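Local atomic coordinates of Atp-dependent DNA ligase (Psychromonas sp., PDB entry 4D05), a protein that probably seals nicks in duplex DNA at the expense of ATP, passing through an enzyme-adenylate intermediate. Residues R31-G36 / A61-L66. Sequence-based numbering, arbitrary orientation.
With AMP (adenosine monophosphate), chain H; SO4 (sulfate ion), chain G.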
# COMPACT_ATOMS: atom_id res chain seq x y z
N ARG A 31 6.00 8.74 -1.65
CA ARG A 31 6.59 8.37 -2.92
C ARG A 31 7.32 9.55 -3.53
O ARG A 31 6.86 10.68 -3.47
CB ARG A 31 5.51 7.91 -3.89
CG ARG A 31 6.11 7.26 -5.12
CD ARG A 31 5.08 6.65 -6.03
NE ARG A 31 5.72 6.09 -7.19
CZ ARG A 31 5.31 5.01 -7.84
NH1 ARG A 31 4.23 4.38 -7.47
NH2 ARG A 31 5.99 4.59 -8.87
N ALA A 32 8.48 9.28 -4.14
CA ALA A 32 9.24 10.31 -4.83
C ALA A 32 9.81 9.73 -6.12
O ALA A 32 10.26 8.58 -6.15
CB ALA A 32 10.36 10.85 -3.95
N TYR A 33 9.79 10.54 -7.17
CA TYR A 33 10.39 10.22 -8.44
C TYR A 33 11.62 11.11 -8.59
O TYR A 33 11.53 12.34 -8.55
CB TYR A 33 9.39 10.51 -9.55
CG TYR A 33 9.93 10.40 -10.94
CD1 TYR A 33 10.05 9.20 -11.55
CD2 TYR A 33 10.25 11.52 -11.68
CE1 TYR A 33 10.52 9.09 -12.87
CE2 TYR A 33 10.71 11.43 -12.97
CZ TYR A 33 10.87 10.21 -13.55
OH TYR A 33 11.34 10.09 -14.84
N TRP A 34 12.76 10.46 -8.75
CA TRP A 34 14.02 11.15 -9.05
C TRP A 34 14.22 11.20 -10.53
O TRP A 34 14.32 10.18 -11.20
CB TRP A 34 15.17 10.42 -8.39
CG TRP A 34 16.55 10.87 -8.77
CD1 TRP A 34 17.39 10.23 -9.61
CD2 TRP A 34 17.25 12.03 -8.30
NE1 TRP A 34 18.58 10.90 -9.70
CE2 TRP A 34 18.52 12.01 -8.91
CE3 TRP A 34 16.93 13.07 -7.44
CZ2 TRP A 34 19.47 13.00 -8.68
CZ3 TRP A 34 17.87 14.04 -7.20
CH2 TRP A 34 19.12 14.01 -7.83
N ASN A 35 14.26 12.42 -11.07
CA ASN A 35 14.32 12.56 -12.50
C ASN A 35 15.74 12.71 -13.03
O ASN A 35 15.91 12.98 -14.21
CB ASN A 35 13.44 13.72 -12.98
CG ASN A 35 13.96 15.08 -12.58
OD1 ASN A 35 14.96 15.20 -11.93
ND2 ASN A 35 13.25 16.13 -13.00
N GLY A 36 16.73 12.56 -12.14
CA GLY A 36 18.12 12.77 -12.48
C GLY A 36 18.74 13.99 -11.84
O GLY A 36 19.95 14.10 -11.75
N ALA A 61 17.21 7.90 -13.66
CA ALA A 61 15.93 8.13 -13.00
C ALA A 61 15.57 6.97 -12.08
O ALA A 61 15.81 5.81 -12.41
CB ALA A 61 14.84 8.33 -14.01
N MSE A 62 15.01 7.30 -10.93
CA MSE A 62 14.68 6.31 -9.92
C MSE A 62 13.31 6.57 -9.27
O MSE A 62 12.93 7.71 -9.06
CB MSE A 62 15.76 6.29 -8.78
CG MSE A 62 17.21 5.99 -9.32
SE MSE A 62 18.51 5.93 -7.87
CE MSE A 62 18.67 7.86 -7.63
N ASP A 63 12.59 5.49 -8.96
CA ASP A 63 11.33 5.54 -8.23
C ASP A 63 11.55 4.95 -6.85
O ASP A 63 12.12 3.90 -6.75
CB ASP A 63 10.32 4.67 -8.93
CG ASP A 63 9.20 5.44 -9.50
OD1 ASP A 63 9.43 6.26 -10.40
OD2 ASP A 63 8.06 5.19 -9.08
N GLY A 64 11.11 5.63 -5.79
CA GLY A 64 11.31 5.13 -4.45
C GLY A 64 10.37 5.75 -3.44
O GLY A 64 9.46 6.53 -3.79
N GLU A 65 10.59 5.37 -2.20
CA GLU A 65 9.79 5.90 -1.08
C GLU A 65 10.73 6.68 -0.16
O GLU A 65 11.76 6.14 0.26
CB GLU A 65 9.21 4.75 -0.25
CG GLU A 65 8.01 4.08 -0.82
CD GLU A 65 6.73 4.90 -0.84
OE1 GLU A 65 6.31 5.54 0.17
OE2 GLU A 65 6.04 4.77 -1.85
N LEU A 66 10.40 7.93 0.16
CA LEU A 66 11.09 8.63 1.24
C LEU A 66 10.54 8.00 2.52
O LEU A 66 9.31 7.99 2.75
CB LEU A 66 10.81 10.12 1.18
CG LEU A 66 11.26 10.81 -0.11
CD1 LEU A 66 10.75 12.23 -0.18
CD2 LEU A 66 12.77 10.80 -0.23
P AMP H . -0.36 1.22 -0.43
O1P AMP H . -1.72 0.76 -0.89
O2P AMP H . -0.12 2.44 0.44
O5' AMP H . 0.57 1.24 -1.72
C5' AMP H . 1.92 1.50 -1.44
C4' AMP H . 2.36 2.53 -2.44
O4' AMP H . 3.73 2.83 -2.29
C3' AMP H . 2.16 1.94 -3.80
O3' AMP H . 1.57 3.01 -4.56
C2' AMP H . 3.54 1.60 -4.27
O2' AMP H . 3.42 2.00 -5.64
C1' AMP H . 4.54 2.35 -3.34
N9 AMP H . 5.47 1.39 -2.65
C8 AMP H . 5.80 1.26 -1.34
N7 AMP H . 6.66 0.23 -1.11
C5 AMP H . 6.93 -0.27 -2.33
C6 AMP H . 7.71 -1.40 -2.84
N6 AMP H . 8.42 -2.15 -1.98
N1 AMP H . 7.71 -1.59 -4.16
C2 AMP H . 6.96 -0.88 -5.02
N3 AMP H . 6.21 0.14 -4.64
C4 AMP H . 6.16 0.48 -3.33
S SO4 G . 17.95 5.87 -17.31
O1 SO4 G . 19.41 5.69 -17.19
O2 SO4 G . 17.70 6.13 -18.74
O3 SO4 G . 17.25 4.56 -16.92
O4 SO4 G . 17.48 7.05 -16.49
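Strands 31-34 and 62-66 run antiparallel, 144° between their short axes, with A32-G64 and W34-M62 as hydrogen-bonded pairs and R31-E65 and Y33-D63 as non-hydrogen-bonded pairs. Two backbone bonds close each hydrogen-bonded pair; the shortest runs from W34 N to M62 O, 2.8 Å. R31, Y33, D63 and E65 share one face of the sheet. R31 has CG anti to its backbone N and stays extended to NE, so its CG passes the carbonyl O of G64 and its guanidinium reaches D63. The salt bridge R31 NH2 to D63 OD2 is too short at 2.2 Å and needs caution, as D63 was modelled in two conformers. The carboxylate stands 86° from the guanidinium plane, and D63 OD1 meets the edge of the Y33 ring at CD1, 3.2 Å away. These are neighbouring inner strands of a mixed sheet in the ligase's nucleotidyltransferase domain, and their R31-E65 end borders the AMP. R31 NH1 lies 3.1 Å from the ribose O2' of AMP. E65 bends at chi2 (-69°), placing CG over the adenine face at C8. E65 OE2 is 3.0 Å from AMP O4' but not hydrogen-bonded to it; OE1 makes a weak hydrogen bond with G29 N. An alanine here would remove the CG packing on the base and the weak bond to G29, and would probably leave the nucleoside less closely fitted. On the other sheet face, M62, a selenomethionine, sets CE over one face of the W34 ring, 3.3 Å from CD1. W34 NE1 donates a hydrogen bond to P58 O. A32 CB packs against L66 CG at 3.9 Å.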